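PDB 4BXM: ERPC from Borrelia burgdorferi, which is an outer surface lipoprotein, also known as CRASP-4, that probably helps the Lyme disease spirochaete acquire the complement regulator factor H. Local coordinates for residues 17-29 and 38-50. Numbering follows the deposited sequence.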
ATOM      1  N   ILE A  17      17.216   6.437   9.032  1.00 35.62           N
ATOM      2  CA  ILE A  17      15.779   5.982   9.185  1.00 35.78           C
ATOM      3  C   ILE A  17      15.465   5.500  10.616  1.00 33.38           C
ATOM      4  O   ILE A  17      16.147   4.633  11.089  1.00 35.31           O
ATOM      5  CB  ILE A  17      15.389   4.736   8.332  1.00 37.18           C
ATOM      6  CG1 ILE A  17      15.735   4.795   6.854  1.00 36.76           C
ATOM      7  CG2 ILE A  17      13.877   4.518   8.429  1.00 35.08           C
ATOM      8  CD1 ILE A  17      14.799   5.655   6.071  1.00 38.78           C
ATOM      9  N   GLU A  18      14.348   5.896  11.218  1.00 31.21           N
ATOM     10  CA  GLU A  18      14.094   5.598  12.679  1.00 32.75           C
ATOM     11  C   GLU A  18      12.971   4.665  12.999  1.00 30.60           C
ATOM     12  O   GLU A  18      12.905   4.089  14.109  1.00 28.41           O
ATOM     13  CB  GLU A  18      13.783   6.888  13.421  1.00 36.53           C
ATOM     14  CG  GLU A  18      14.917   7.853  13.271  1.00 36.95           C
ATOM     15  CD  GLU A  18      16.134   7.464  14.126  1.00 41.86           C
ATOM     16  OE1 GLU A  18      15.974   6.834  15.218  1.00 40.27           O
ATOM     17  OE2 GLU A  18      17.255   7.826  13.720  1.00 41.40           O
ATOM     18  N   PHE A  19      12.065   4.482  12.046  1.00 27.68           N
ATOM     19  CA  PHE A  19      10.885   3.686  12.283  1.00 24.30           C
ATOM     20  C   PHE A  19      11.230   2.218  12.155  1.00 23.60           C
ATOM     21  O   PHE A  19      12.248   1.801  11.546  1.00 29.34           O
ATOM     22  CB  PHE A  19       9.693   4.128  11.359  1.00 26.28           C
ATOM     23  CG  PHE A  19       9.645   3.440   9.996  1.00 26.63           C
ATOM     24  CD1 PHE A  19       8.988   2.253   9.839  1.00 25.97           C
ATOM     25  CD2 PHE A  19      10.278   4.016   8.871  1.00 29.36           C
ATOM     26  CE1 PHE A  19       8.932   1.619   8.600  1.00 27.78           C
ATOM     27  CE2 PHE A  19      10.234   3.406   7.635  1.00 29.69           C
ATOM     28  CZ  PHE A  19       9.557   2.199   7.484  1.00 27.63           C
ATOM     29  N   SER A  20      10.367   1.436  12.746  1.00 23.52           N
ATOM     30  CA  SER A  20      10.540   0.032  12.875  1.00 24.00           C
ATOM     31  C   SER A  20       9.385  -0.615  12.173  1.00 25.85           C
ATOM     32  O   SER A  20       9.577  -1.280  11.136  1.00 21.35           O
ATOM     33  CB  SER A  20      10.558  -0.349  14.351  1.00 25.96           C
ATOM     34  OG  SER A  20      10.925  -1.684  14.423  1.00 28.42           O
ATOM     35  N   GLU A  21       8.182  -0.470  12.749  1.00 23.92           N
ATOM     36  CA  GLU A  21       6.977  -1.021  12.142  1.00 26.38           C
ATOM     37  C   GLU A  21       5.739  -0.236  12.578  1.00 28.85           C
ATOM     38  O   GLU A  21       5.642   0.083  13.747  1.00 30.98           O
ATOM     39  CB  GLU A  21       6.798  -2.474  12.550  1.00 26.75           C
ATOM     40  CG  GLU A  21       5.712  -3.185  11.778  1.00 27.31           C
ATOM     41  CD  GLU A  21       5.500  -4.642  12.127  1.00 28.95           C
ATOM     42  OE1 GLU A  21       4.951  -4.940  13.162  1.00 40.06           O
ATOM     43  OE2 GLU A  21       5.780  -5.510  11.308  1.00 33.22           O
ATOM     44  N   PHE A  22       4.808   0.075  11.673  1.00 28.94           N
ATOM     45  CA  PHE A  22       3.596   0.847  12.043  1.00 24.82           C
ATOM     46  C   PHE A  22       2.461   0.380  11.130  1.00 28.07           C
ATOM     47  O   PHE A  22       2.686  -0.310  10.104  1.00 28.54           O
ATOM     48  CB  PHE A  22       3.875   2.348  11.999  1.00 25.98           C
ATOM     49  CG  PHE A  22       4.126   2.885  10.604  1.00 28.12           C
ATOM     50  CD1 PHE A  22       3.039   3.132   9.731  1.00 29.80           C
ATOM     51  CD2 PHE A  22       5.394   3.070  10.137  1.00 28.67           C
ATOM     52  CE1 PHE A  22       3.282   3.584   8.421  1.00 33.49           C
ATOM     53  CE2 PHE A  22       5.629   3.555   8.845  1.00 29.59           C
ATOM     54  CZ  PHE A  22       4.566   3.794   7.979  1.00 28.69           C
ATOM     55  N   THR A  23       1.258   0.746  11.498  1.00 26.03           N
ATOM     56  CA  THR A  23       0.071   0.217  10.896  1.00 27.15           C
ATOM     57  C   THR A  23      -0.773   1.414  10.552  1.00 31.57           C
ATOM     58  O   THR A  23      -0.900   2.365  11.368  1.00 29.93           O
ATOM     59  CB  THR A  23      -0.622  -0.784  11.846  1.00 29.54           C
ATOM     60  OG1 THR A  23       0.208  -1.938  11.968  1.00 32.22           O
ATOM     61  CG2 THR A  23      -1.933  -1.252  11.306  1.00 31.97           C
ATOM     62  N   VAL A  24      -1.280   1.424   9.318  1.00 28.34           N
ATOM     63  CA  VAL A  24      -2.206   2.475   8.896  1.00 26.59           C
ATOM     64  C   VAL A  24      -3.352   1.832   8.200  1.00 26.79           C
ATOM     65  O   VAL A  24      -3.208   0.767   7.608  1.00 25.34           O
ATOM     66  CB  VAL A  24      -1.562   3.596   7.991  1.00 28.37           C
ATOM     67  CG1 VAL A  24      -0.565   4.429   8.766  1.00 34.40           C
ATOM     68  CG2 VAL A  24      -0.962   3.052   6.662  1.00 24.38           C
ATOM     69  N   LYS A  25      -4.523   2.493   8.273  1.00 27.38           N
ATOM     70  CA  LYS A  25      -5.720   2.064   7.603  1.00 28.19           C
ATOM     71  C   LYS A  25      -5.560   2.387   6.126  1.00 26.23           C
ATOM     72  O   LYS A  25      -4.990   3.429   5.740  1.00 25.94           O
ATOM     73  CB  LYS A  25      -6.948   2.767   8.143  1.00 35.12           C
ATOM     74  CG  LYS A  25      -7.210   2.399   9.601  1.00 37.30           C
ATOM     75  CD  LYS A  25      -8.682   2.150   9.812  1.00 48.62           C
ATOM     76  CE  LYS A  25      -9.001   1.811  11.263  1.00 51.09           C
ATOM     77  NZ  LYS A  25      -9.284   3.079  11.977  1.00 60.86           N
ATOM     78  N   ILE A  26      -6.046   1.476   5.306  1.00 25.17           N
ATOM     79  CA  ILE A  26      -5.929   1.689   3.892  1.00 26.81           C
ATOM     80  C   ILE A  26      -7.271   1.539   3.250  1.00 26.70           C
ATOM     81  O   ILE A  26      -7.979   0.607   3.522  1.00 25.76           O
ATOM     82  CB  ILE A  26      -4.951   0.761   3.226  1.00 25.26           C
ATOM     83  CG1 ILE A  26      -4.805   1.115   1.726  1.00 24.56           C
ATOM     84  CG2 ILE A  26      -5.329  -0.687   3.396  1.00 25.18           C
ATOM     85  CD1 ILE A  26      -3.597   0.419   1.145  1.00 24.01           C
ATOM     86  N   LYS A  27      -7.575   2.486   2.405  1.00 28.47           N
ATOM     87  CA  LYS A  27      -8.835   2.450   1.619  1.00 34.62           C
ATOM     88  C   LYS A  27      -8.578   2.139   0.157  1.00 32.76           C
ATOM     89  O   LYS A  27      -7.522   2.572  -0.403  1.00 34.99           O
ATOM     90  CB  LYS A  27      -9.476   3.825   1.655  1.00 31.36           C
ATOM     91  CG  LYS A  27     -10.041   4.256   2.968  1.00 32.31           C
ATOM     92  CD  LYS A  27     -10.397   5.749   2.841  1.00 36.38           C
ATOM     93  CE  LYS A  27     -10.796   6.400   4.135  1.00 34.84           C
ATOM     94  NZ  LYS A  27     -11.964   5.689   4.724  1.00 42.16           N
ATOM     95  N   ASN A  28      -9.494   1.433  -0.472  1.00 34.04           N
ATOM     96  CA  ASN A  28      -9.460   1.253  -1.903  1.00 35.32           C
ATOM     97  C   ASN A  28     -10.697   1.629  -2.724  1.00 45.85           C
ATOM     98  O   ASN A  28     -11.795   1.734  -2.237  1.00 37.17           O
ATOM     99  CB  ASN A  28      -9.039  -0.147  -2.280  1.00 37.49           C
ATOM    100  CG  ASN A  28     -10.118  -1.144  -2.079  1.00 40.65           C
ATOM    101  OD1 ASN A  28     -11.063  -0.882  -1.417  1.00 36.71           O
ATOM    102  ND2 ASN A  28      -9.964  -2.293  -2.652  1.00 43.28           N
ATOM    103  N   LYS A  29     -10.458   1.779  -4.010  1.00 40.19           N
ATOM    104  CA  LYS A  29     -11.453   2.132  -4.960  1.00 48.68           C
ATOM    105  C   LYS A  29     -11.377   1.199  -6.138  1.00 56.36           C
ATOM    106  O   LYS A  29     -10.335   0.908  -6.670  1.00 45.53           O
ATOM    107  CB  LYS A  29     -11.170   3.517  -5.402  1.00 45.46           C
ATOM    108  CG  LYS A  29     -12.201   4.116  -6.284  1.00 48.53           C
ATOM    109  CD  LYS A  29     -12.221   5.595  -6.034  1.00 50.41           C
ATOM    110  CE  LYS A  29     -12.742   6.314  -7.225  1.00 52.35           C
ATOM    111  NZ  LYS A  29     -11.661   7.112  -7.763  1.00 52.78           N
ATOM    112  N   LEU A  38     -10.605  -0.616   3.286  1.00 32.27           N
ATOM    113  CA  LEU A  38     -10.249  -2.020   2.995  1.00 30.97           C
ATOM    114  C   LEU A  38      -9.718  -2.807   4.203  1.00 31.49           C
ATOM    115  O   LEU A  38     -10.163  -3.937   4.492  1.00 32.17           O
ATOM    116  CB  LEU A  38      -9.274  -2.100   1.825  1.00 31.20           C
ATOM    117  CG  LEU A  38      -8.807  -3.516   1.448  1.00 30.36           C
ATOM    118  CD1 LEU A  38      -9.965  -4.400   1.000  1.00 32.64           C
ATOM    119  CD2 LEU A  38      -7.680  -3.493   0.415  1.00 33.15           C
ATOM    120  N   GLY A  39      -8.745  -2.236   4.909  1.00 30.87           N
ATOM    121  CA  GLY A  39      -8.150  -2.918   6.042  1.00 25.99           C
ATOM    122  C   GLY A  39      -6.984  -2.121   6.564  1.00 29.58           C
ATOM    123  O   GLY A  39      -6.947  -0.843   6.491  1.00 28.15           O
ATOM    124  N   ASP A  40      -6.019  -2.873   7.079  1.00 27.01           N
ATOM    125  CA  ASP A  40      -4.785  -2.311   7.553  1.00 28.07           C
ATOM    126  C   ASP A  40      -3.602  -2.535   6.611  1.00 27.49           C
ATOM    127  O   ASP A  40      -3.435  -3.623   6.116  1.00 26.62           O
ATOM    128  CB  ASP A  40      -4.423  -2.989   8.875  1.00 28.49           C
ATOM    129  CG  ASP A  40      -5.307  -2.499  10.042  1.00 33.82           C
ATOM    130  OD1 ASP A  40      -5.964  -1.437   9.915  1.00 35.37           O
ATOM    131  OD2 ASP A  40      -5.249  -3.133  11.096  1.00 43.69           O
ATOM    132  N   LEU A  41      -2.743  -1.519   6.486  1.00 25.99           N
ATOM    133  CA  LEU A  41      -1.441  -1.675   5.885  1.00 24.87           C
ATOM    134  C   LEU A  41      -0.378  -1.577   6.975  1.00 24.05           C
ATOM    135  O   LEU A  41      -0.224  -0.555   7.629  1.00 22.69           O
ATOM    136  CB  LEU A  41      -1.180  -0.656   4.749  1.00 24.60           C
ATOM    137  CG  LEU A  41       0.117  -0.866   3.945  1.00 26.16           C
ATOM    138  CD1 LEU A  41      -0.002  -2.042   3.031  1.00 29.61           C
ATOM    139  CD2 LEU A  41       0.452   0.353   3.097  1.00 27.07           C
ATOM    140  N   VAL A  42       0.367  -2.677   7.127  1.00 23.45           N
ATOM    141  CA  VAL A  42       1.514  -2.787   8.037  1.00 20.57           C
ATOM    142  C   VAL A  42       2.809  -2.459   7.247  1.00 22.50           C
ATOM    143  O   VAL A  42       3.063  -3.109   6.268  1.00 19.13           O
ATOM    144  CB  VAL A  42       1.586  -4.209   8.606  1.00 21.05           C
ATOM    145  CG1 VAL A  42       2.736  -4.368   9.611  1.00 24.61           C
ATOM    146  CG2 VAL A  42       0.295  -4.559   9.288  1.00 22.31           C
ATOM    147  N   VAL A  43       3.577  -1.442   7.680  1.00 18.48           N
ATOM    148  CA  VAL A  43       4.786  -1.012   7.085  1.00 21.16           C
ATOM    149  C   VAL A  43       6.019  -1.304   7.950  1.00 24.49           C
ATOM    150  O   VAL A  43       6.063  -0.809   9.085  1.00 23.67           O
ATOM    151  CB  VAL A  43       4.689   0.486   6.840  1.00 19.91           C
ATOM    152  CG1 VAL A  43       5.933   0.920   6.069  1.00 22.09           C
ATOM    153  CG2 VAL A  43       3.421   0.786   6.036  1.00 22.00           C
ATOM    154  N   ARG A  44       6.972  -2.138   7.473  1.00 22.62           N
ATOM    155  CA  ARG A  44       8.106  -2.608   8.306  1.00 21.13           C
ATOM    156  C   ARG A  44       9.409  -2.274   7.648  1.00 21.49           C
ATOM    157  O   ARG A  44       9.641  -2.679   6.463  1.00 19.85           O
ATOM    158  CB  ARG A  44       8.036  -4.133   8.442  1.00 22.41           C
ATOM    159  CG  ARG A  44       9.264  -4.720   9.106  1.00 23.35           C
ATOM    160  CD  ARG A  44       9.179  -6.218   9.328  1.00 23.98           C
ATOM    161  NE  ARG A  44       8.193  -6.551  10.330  1.00 22.25           N
ATOM    162  CZ  ARG A  44       8.202  -7.621  11.105  1.00 24.06           C
ATOM    163  NH1 ARG A  44       9.182  -8.503  11.038  1.00 23.64           N
ATOM    164  NH2 ARG A  44       7.298  -7.704  12.083  1.00 24.72           N
ATOM    165  N   LYS A  45      10.288  -1.618   8.399  1.00 20.27           N
ATOM    166  CA  LYS A  45      11.660  -1.406   7.961  1.00 23.41           C
ATOM    167  C   LYS A  45      12.514  -2.693   8.168  1.00 27.22           C
ATOM    168  O   LYS A  45      12.670  -3.164   9.306  1.00 26.09           O
ATOM    169  CB  LYS A  45      12.320  -0.215   8.664  1.00 22.69           C
ATOM    170  CG  LYS A  45      13.764   0.035   8.194  1.00 22.21           C
ATOM    171  CD  LYS A  45      13.742   0.763   6.835  1.00 22.99           C
ATOM    172  CE  LYS A  45      15.170   1.071   6.304  1.00 22.51           C
ATOM    173  NZ  LYS A  45      15.828  -0.168   5.771  1.00 23.08           N
ATOM    174  N   GLU A  46      13.085  -3.227   7.075  1.00 25.41           N
ATOM    175  CA  GLU A  46      13.821  -4.478   7.143  1.00 24.18           C
ATOM    176  C   GLU A  46      15.292  -4.141   6.965  1.00 22.33           C
ATOM    177  O   GLU A  46      15.688  -2.997   6.805  1.00 21.04           O
ATOM    178  CB  GLU A  46      13.321  -5.467   6.045  1.00 22.79           C
ATOM    179  CG  GLU A  46      11.860  -5.827   6.227  1.00 27.12           C
ATOM    180  CD  GLU A  46      11.352  -6.954   5.327  1.00 29.02           C
ATOM    181  OE1 GLU A  46      11.841  -7.165   4.188  1.00 30.63           O
ATOM    182  OE2 GLU A  46      10.436  -7.619   5.815  1.00 30.98           O
ATOM    183  N   GLU A  47      16.134  -5.151   6.956  1.00 24.27           N
ATOM    184  CA  GLU A  47      17.566  -4.825   6.811  1.00 25.32           C
ATOM    185  C   GLU A  47      17.825  -4.231   5.414  1.00 26.28           C
ATOM    186  O   GLU A  47      18.497  -3.266   5.288  1.00 26.54           O
ATOM    187  CB  GLU A  47      18.381  -6.090   6.942  1.00 31.26           C
ATOM    188  CG  GLU A  47      19.844  -5.747   7.109  1.00 38.86           C
ATOM    189  CD  GLU A  47      20.591  -6.539   6.144  1.00 44.71           C
ATOM    190  OE1 GLU A  47      20.609  -6.111   4.967  1.00 51.85           O
ATOM    191  OE2 GLU A  47      20.982  -7.667   6.525  1.00 55.35           O
ATOM    192  N   ASP A  48      17.238  -4.814   4.374  1.00 23.67           N
ATOM    193  CA  ASP A  48      17.314  -4.238   3.050  1.00 24.76           C
ATOM    194  C   ASP A  48      15.985  -3.664   2.679  1.00 21.06           C
ATOM    195  O   ASP A  48      15.092  -4.379   2.293  1.00 24.11           O
ATOM    196  CB  ASP A  48      17.619  -5.332   2.018  1.00 28.02           C
ATOM    197  CG  ASP A  48      17.753  -4.775   0.593  1.00 31.70           C
ATOM    198  OD1 ASP A  48      17.783  -3.564   0.376  1.00 29.74           O
ATOM    199  OD2 ASP A  48      17.788  -5.589  -0.330  1.00 30.45           O
ATOM    200  N   GLY A  49      15.820  -2.355   2.781  1.00 20.61           N
ATOM    201  CA  GLY A  49      14.523  -1.797   2.382  1.00 20.41           C
ATOM    202  C   GLY A  49      13.343  -1.897   3.337  1.00 21.56           C
ATOM    203  O   GLY A  49      13.500  -1.865   4.544  1.00 21.43           O
ATOM    204  N   ILE A  50      12.158  -1.915   2.740  1.00 21.68           N
ATOM    205  CA  ILE A  50      10.830  -1.917   3.382  1.00 21.48           C
ATOM    206  C   ILE A  50       9.912  -3.009   2.812  1.00 21.35           C
ATOM    207  O   ILE A  50       9.927  -3.271   1.625  1.00 25.42           O
ATOM    208  CB  ILE A  50      10.138  -0.515   3.254  1.00 20.21           C
ATOM    209  CG1 ILE A  50      10.894   0.510   4.111  1.00 21.69           C
ATOM    210  CG2 ILE A  50       8.720  -0.575   3.747  1.00 22.85           C
ATOM    211  CD1 ILE A  50      10.586   1.969   3.819  1.00 23.02           C
TER
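The first beta hairpin of the chain pairs Phe-22 with Val-43 in strands 21-29 and 35-45, each residue donating its N-H to the other's carbonyl. On the buried face of Phe-22, Val-24, Leu-41 and Val-43, Val-43 CB sits over the Phe-22 ring, 3.5 Å from CZ, a CH-pi contact suited to a compact branched side chain. The ring gets there because its CG stands between the backbone N and the carbonyl carbon (chi1 68°). The Phe-19 ring has Phe-22 CE2 over one face and Lys-45 CB over the other, each offset toward the rim, while Ile-50 CD1 meets its edge 3.8 Å from CZ. The hairpin lies between strands 142-148 and 50-56 of an antiparallel sheet, and both phenylalanines touch Leu-156 of helix 149-156. The face of Glu-21, Thr-23, Lys-25, Asp-40 and Arg-44 is mostly polar, with Val-42 among them. Long and oppositely charged, Glu-21 and Arg-44 meet across a non-hydrogen-bonded pair: NE and NH2 approach OE2 from above the carboxylate plane, 2.8 Å from each. Lys-45 suits its place because its aliphatic chain crosses Ile-17 at about a right angle, while NZ bonds Glu-46 O and Gly-49 O and makes a salt bridge with Glu-76. Toward the turn, a classic beta bulge sets Leu-38 and Gly-39 opposite Ile-26, whose O accepts from both N-H groups.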